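PDB 3GO9: insulinase family protease from Yersinia pestis, which belongs to the M16 (insulinase) family of zinc peptidases and is predicted to be a protease, though its own activity is not established. Local coordinates for residues Val306-Asp320 with His333-Phe347. Sequence-based numbering, arbitrary orientation. Where two conformers were deposited one is given.
Sequences VLEKNNQKNLKLGFD and HLNTPVENLTANMTF. With ZN (zinc ion), chain E.
Lys316-Gly318 pair antiparallel with His333-Asn335 in the beta hairpin of strands 316-324 and 327-336, at one margin of a five-stranded sheet; both segments fall in the range of the M16 inactive-domain family. Backbone bonds are exchanged both ways between Lys316 and Asn335 and between Gly318 and His333; at the non-hydrogen-bonded pair between them, Leu317 CD2 touches Leu334 CG. On the other face of the sheet His333 NE2 binds a zinc ion at 2.1 Å. Asp320 binds the same ion through OD2 and, at a longer distance, OD1. Two waters complete the site, and Ser270 OG holds His333 ND1, which should fix the ring's rotation.

Beyond the strands, the turn 312-315 packs on Asn344 and Phe347 of helix 341-358, and on Pro337 and Asn340. Phe347, its CG anti to the backbone N (chi1 166°), carries its ring toward Gln312, whose bent chain sets CG over one ring face, 3.7 Å from the centroid, as a CH-pi contact. The Gln312 amide lies almost parallel to the ring, held by a bond from NE2 to Asn310 O. Val306 CG1 meets the ring edge, while Leu315 CD2 packs against Phe347 CD2 at 3.8 Å. Asn344, a buried residue one helical turn earlier, spends both hydrogens of ND2: one goes to Lys313 O, nearly straight at 170°, the other to Thr336 OG1. This joins the type II turn 312-315 to the end of strand 327-336. Nearby, Asn314 CB abuts Pro337 CD, and Asn314 ND2 gives a 2.8 Å bond to Asn340 OD1, approaching from above the acceptor's carbonyl plane.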
# COMPACT_ATOMS: atom_id res chain seq x y z
N VAL A 306 -11.49 -14.43 22.57
CA VAL A 306 -12.81 -14.98 22.97
C VAL A 306 -13.13 -16.14 22.06
O VAL A 306 -13.66 -17.16 22.52
CB VAL A 306 -13.92 -13.91 22.86
CG1 VAL A 306 -15.30 -14.53 23.12
CG2 VAL A 306 -13.69 -12.77 23.87
N LEU A 307 -12.86 -16.00 20.77
CA LEU A 307 -13.09 -17.10 19.82
C LEU A 307 -12.24 -18.35 20.14
O LEU A 307 -12.76 -19.49 20.08
CB LEU A 307 -12.84 -16.64 18.39
CG LEU A 307 -13.12 -17.64 17.27
CD1 LEU A 307 -14.54 -18.26 17.36
CD2 LEU A 307 -12.90 -16.94 15.90
N GLU A 308 -10.97 -18.17 20.49
CA GLU A 308 -10.11 -19.31 20.84
C GLU A 308 -10.67 -20.04 22.06
O GLU A 308 -10.60 -21.27 22.16
CB GLU A 308 -8.63 -18.87 21.04
CG GLU A 308 -8.14 -18.65 22.48
CD GLU A 308 -6.95 -17.71 22.58
OE1 GLU A 308 -6.75 -16.85 21.67
OE2 GLU A 308 -6.21 -17.80 23.58
N LYS A 309 -11.27 -19.31 22.98
CA LYS A 309 -11.83 -19.95 24.17
C LYS A 309 -13.24 -20.53 23.96
O LYS A 309 -13.63 -21.49 24.64
CB LYS A 309 -11.86 -18.96 25.30
CG LYS A 309 -12.11 -19.57 26.64
CD LYS A 309 -11.22 -18.95 27.70
CE LYS A 309 -11.34 -19.73 29.02
NZ LYS A 309 -11.97 -18.93 30.10
N ASN A 310 -14.00 -19.91 23.04
CA ASN A 310 -15.39 -20.24 22.78
C ASN A 310 -15.65 -20.51 21.29
O ASN A 310 -16.07 -19.60 20.55
CB ASN A 310 -16.27 -19.09 23.24
CG ASN A 310 -16.14 -18.84 24.69
OD1 ASN A 310 -16.79 -19.51 25.52
ND2 ASN A 310 -15.33 -17.84 25.04
N ASN A 311 -15.40 -21.76 20.87
CA ASN A 311 -15.46 -22.13 19.47
C ASN A 311 -16.83 -21.77 18.88
O ASN A 311 -17.89 -22.05 19.49
CB ASN A 311 -15.20 -23.62 19.25
CG ASN A 311 -13.83 -24.07 19.75
OD1 ASN A 311 -12.85 -23.33 19.66
ND2 ASN A 311 -13.77 -25.28 20.30
N GLN A 312 -16.78 -21.17 17.69
CA GLN A 312 -17.96 -20.84 16.88
C GLN A 312 -17.87 -21.67 15.58
O GLN A 312 -16.87 -21.58 14.87
CB GLN A 312 -18.01 -19.35 16.52
CG GLN A 312 -18.07 -18.40 17.69
CD GLN A 312 -19.18 -18.72 18.66
OE1 GLN A 312 -20.34 -18.79 18.26
NE2 GLN A 312 -18.84 -18.96 19.95
N LYS A 313 -18.94 -22.36 15.24
CA LYS A 313 -18.97 -23.31 14.10
C LYS A 313 -18.52 -22.67 12.78
O LYS A 313 -19.21 -21.79 12.25
CB LYS A 313 -20.40 -23.89 13.94
CG LYS A 313 -20.54 -25.05 12.93
CD LYS A 313 -20.82 -26.39 13.61
CE LYS A 313 -20.77 -27.56 12.64
NZ LYS A 313 -21.38 -28.77 13.26
N ASN A 314 -17.37 -23.10 12.26
CA ASN A 314 -16.88 -22.70 10.95
C ASN A 314 -16.53 -21.21 10.78
O ASN A 314 -16.53 -20.70 9.65
CB ASN A 314 -17.88 -23.12 9.88
CG ASN A 314 -18.20 -24.58 9.94
OD1 ASN A 314 -17.30 -25.39 10.03
ND2 ASN A 314 -19.49 -24.94 9.88
N LEU A 315 -16.21 -20.54 11.87
CA LEU A 315 -15.84 -19.12 11.80
C LEU A 315 -14.35 -18.93 11.72
O LEU A 315 -13.65 -19.44 12.61
CB LEU A 315 -16.34 -18.37 13.03
CG LEU A 315 -16.09 -16.86 13.06
CD1 LEU A 315 -16.50 -16.14 11.76
CD2 LEU A 315 -16.78 -16.25 14.27
N LYS A 316 -13.85 -18.20 10.71
CA LYS A 316 -12.49 -17.68 10.70
C LYS A 316 -12.53 -16.15 10.59
O LYS A 316 -13.25 -15.62 9.75
CB LYS A 316 -11.67 -18.22 9.53
CG LYS A 316 -11.49 -19.73 9.54
CD LYS A 316 -10.93 -20.11 8.18
CE LYS A 316 -10.04 -21.33 8.24
NZ LYS A 316 -8.99 -21.17 7.21
N LEU A 317 -11.73 -15.48 11.40
CA LEU A 317 -11.77 -14.04 11.51
C LEU A 317 -10.53 -13.45 10.93
O LEU A 317 -9.42 -14.01 11.12
CB LEU A 317 -11.83 -13.61 12.95
CG LEU A 317 -13.07 -14.00 13.70
CD1 LEU A 317 -12.92 -13.45 15.10
CD2 LEU A 317 -14.30 -13.45 12.99
N GLY A 318 -10.70 -12.33 10.25
CA GLY A 318 -9.61 -11.58 9.66
C GLY A 318 -9.75 -10.12 10.06
O GLY A 318 -10.81 -9.69 10.44
N PHE A 319 -8.65 -9.39 10.10
CA PHE A 319 -8.72 -7.96 10.41
C PHE A 319 -7.65 -7.17 9.68
O PHE A 319 -6.48 -7.59 9.62
CB PHE A 319 -8.56 -7.73 11.89
CG PHE A 319 -8.83 -6.32 12.31
CD1 PHE A 319 -10.11 -5.80 12.24
CD2 PHE A 319 -7.81 -5.49 12.75
CE1 PHE A 319 -10.39 -4.49 12.60
CE2 PHE A 319 -8.09 -4.18 13.11
CZ PHE A 319 -9.38 -3.69 13.02
N ASP A 320 -8.00 -6.03 9.12
CA ASP A 320 -6.94 -5.24 8.51
C ASP A 320 -7.38 -3.84 8.37
O ASP A 320 -8.58 -3.54 8.47
CB ASP A 320 -6.54 -5.81 7.15
CG ASP A 320 -7.71 -5.95 6.21
OD1 ASP A 320 -8.38 -4.96 5.90
OD2 ASP A 320 -7.96 -7.07 5.75
N HIS A 333 -13.29 -9.11 9.16
CA HIS A 333 -13.82 -10.06 8.22
C HIS A 333 -14.22 -11.34 8.92
O HIS A 333 -13.44 -11.94 9.68
CB HIS A 333 -12.76 -10.44 7.21
CG HIS A 333 -12.19 -9.30 6.45
ND1 HIS A 333 -12.96 -8.52 5.60
CD2 HIS A 333 -10.91 -8.87 6.30
CE1 HIS A 333 -12.18 -7.64 5.01
NE2 HIS A 333 -10.94 -7.82 5.42
N LEU A 334 -15.45 -11.77 8.66
CA LEU A 334 -15.97 -13.01 9.18
C LEU A 334 -16.12 -13.96 8.04
O LEU A 334 -17.04 -13.86 7.25
CB LEU A 334 -17.36 -12.80 9.82
CG LEU A 334 -17.50 -12.02 11.11
CD1 LEU A 334 -17.05 -10.57 10.97
CD2 LEU A 334 -18.97 -12.12 11.60
N ASN A 335 -15.24 -14.96 7.98
CA ASN A 335 -15.31 -15.95 6.92
C ASN A 335 -16.11 -17.13 7.45
O ASN A 335 -15.75 -17.71 8.48
CB ASN A 335 -13.90 -16.39 6.46
CG ASN A 335 -13.94 -17.42 5.33
OD1 ASN A 335 -14.14 -17.08 4.15
ND2 ASN A 335 -13.81 -18.69 5.70
N THR A 336 -17.24 -17.41 6.81
CA THR A 336 -18.21 -18.34 7.34
C THR A 336 -19.06 -18.94 6.24
O THR A 336 -19.43 -18.25 5.29
CB THR A 336 -19.16 -17.64 8.34
OG1 THR A 336 -20.20 -18.56 8.73
CG2 THR A 336 -19.77 -16.35 7.73
N PRO A 337 -19.38 -20.25 6.36
CA PRO A 337 -20.45 -20.76 5.50
C PRO A 337 -21.72 -19.96 5.72
O PRO A 337 -22.01 -19.50 6.83
CB PRO A 337 -20.62 -22.23 5.96
CG PRO A 337 -19.37 -22.55 6.65
CD PRO A 337 -18.95 -21.25 7.34
N VAL A 338 -22.49 -19.81 4.66
CA VAL A 338 -23.76 -19.10 4.74
C VAL A 338 -24.73 -19.67 5.82
O VAL A 338 -25.46 -18.89 6.50
CB VAL A 338 -24.41 -19.02 3.36
CG1 VAL A 338 -24.88 -20.42 2.82
CG2 VAL A 338 -25.58 -18.05 3.39
N GLU A 339 -24.68 -20.99 6.03
CA GLU A 339 -25.51 -21.68 7.01
C GLU A 339 -25.21 -21.22 8.44
O GLU A 339 -26.04 -21.35 9.33
CB GLU A 339 -25.30 -23.19 6.89
CG GLU A 339 -25.89 -23.79 5.60
CD GLU A 339 -24.99 -23.73 4.35
OE1 GLU A 339 -23.86 -23.15 4.37
OE2 GLU A 339 -25.44 -24.26 3.31
N ASN A 340 -24.00 -20.71 8.65
CA ASN A 340 -23.55 -20.25 9.97
C ASN A 340 -23.41 -18.73 10.06
O ASN A 340 -23.01 -18.22 11.08
CB ASN A 340 -22.19 -20.86 10.28
CG ASN A 340 -22.17 -22.38 10.17
OD1 ASN A 340 -21.41 -22.94 9.39
ND2 ASN A 340 -22.99 -23.03 10.95
N LEU A 341 -23.79 -18.01 9.01
CA LEU A 341 -23.63 -16.56 8.94
C LEU A 341 -24.29 -15.79 10.07
O LEU A 341 -23.63 -14.99 10.74
CB LEU A 341 -24.18 -16.07 7.61
CG LEU A 341 -24.12 -14.56 7.35
CD1 LEU A 341 -22.73 -13.91 7.38
CD2 LEU A 341 -24.78 -14.27 5.97
N THR A 342 -25.59 -15.98 10.28
CA THR A 342 -26.30 -15.22 11.30
C THR A 342 -25.72 -15.49 12.70
O THR A 342 -25.48 -14.56 13.45
CB THR A 342 -27.78 -15.46 11.27
OG1 THR A 342 -28.33 -15.19 9.98
CG2 THR A 342 -28.47 -14.59 12.30
N ALA A 343 -25.43 -16.74 13.03
CA ALA A 343 -24.83 -17.07 14.34
C ALA A 343 -23.46 -16.42 14.51
O ALA A 343 -23.15 -15.88 15.56
CB ALA A 343 -24.73 -18.60 14.51
N ASN A 344 -22.64 -16.47 13.46
CA ASN A 344 -21.30 -15.95 13.53
C ASN A 344 -21.25 -14.42 13.58
O ASN A 344 -20.49 -13.82 14.33
CB ASN A 344 -20.43 -16.53 12.40
CG ASN A 344 -19.93 -17.94 12.71
OD1 ASN A 344 -19.79 -18.27 13.89
ND2 ASN A 344 -19.73 -18.78 11.68
N MSE A 345 -22.13 -13.79 12.81
CA MSE A 345 -22.30 -12.36 12.90
C MSE A 345 -22.77 -11.93 14.30
O MSE A 345 -22.27 -10.96 14.87
CB MSE A 345 -23.28 -11.86 11.88
CG MSE A 345 -23.47 -10.36 11.92
SE MSE A 345 -24.90 -9.65 10.75
CE MSE A 345 -26.43 -10.28 11.74
N THR A 346 -23.72 -12.68 14.85
CA THR A 346 -24.25 -12.41 16.19
C THR A 346 -23.14 -12.50 17.24
O THR A 346 -23.05 -11.65 18.15
CB THR A 346 -25.44 -13.36 16.51
OG1 THR A 346 -26.55 -13.04 15.64
CG2 THR A 346 -25.87 -13.19 17.97
N PHE A 347 -22.28 -13.51 17.12
CA PHE A 347 -21.12 -13.70 18.00
C PHE A 347 -20.26 -12.44 17.99
O PHE A 347 -19.93 -11.90 19.04
CB PHE A 347 -20.26 -14.89 17.55
CG PHE A 347 -18.91 -14.91 18.22
CD1 PHE A 347 -18.80 -15.23 19.57
CD2 PHE A 347 -17.76 -14.57 17.53
CE1 PHE A 347 -17.56 -15.24 20.20
CE2 PHE A 347 -16.49 -14.57 18.18
CZ PHE A 347 -16.40 -14.88 19.51
ZN ZN E . -9.41 -6.60 4.55
O HOH W 1 -14.95 -20.43 7.53
O HOH W 2 -10.27 -5.14 3.34
O HOH W 3 -8.41 -7.90 3.25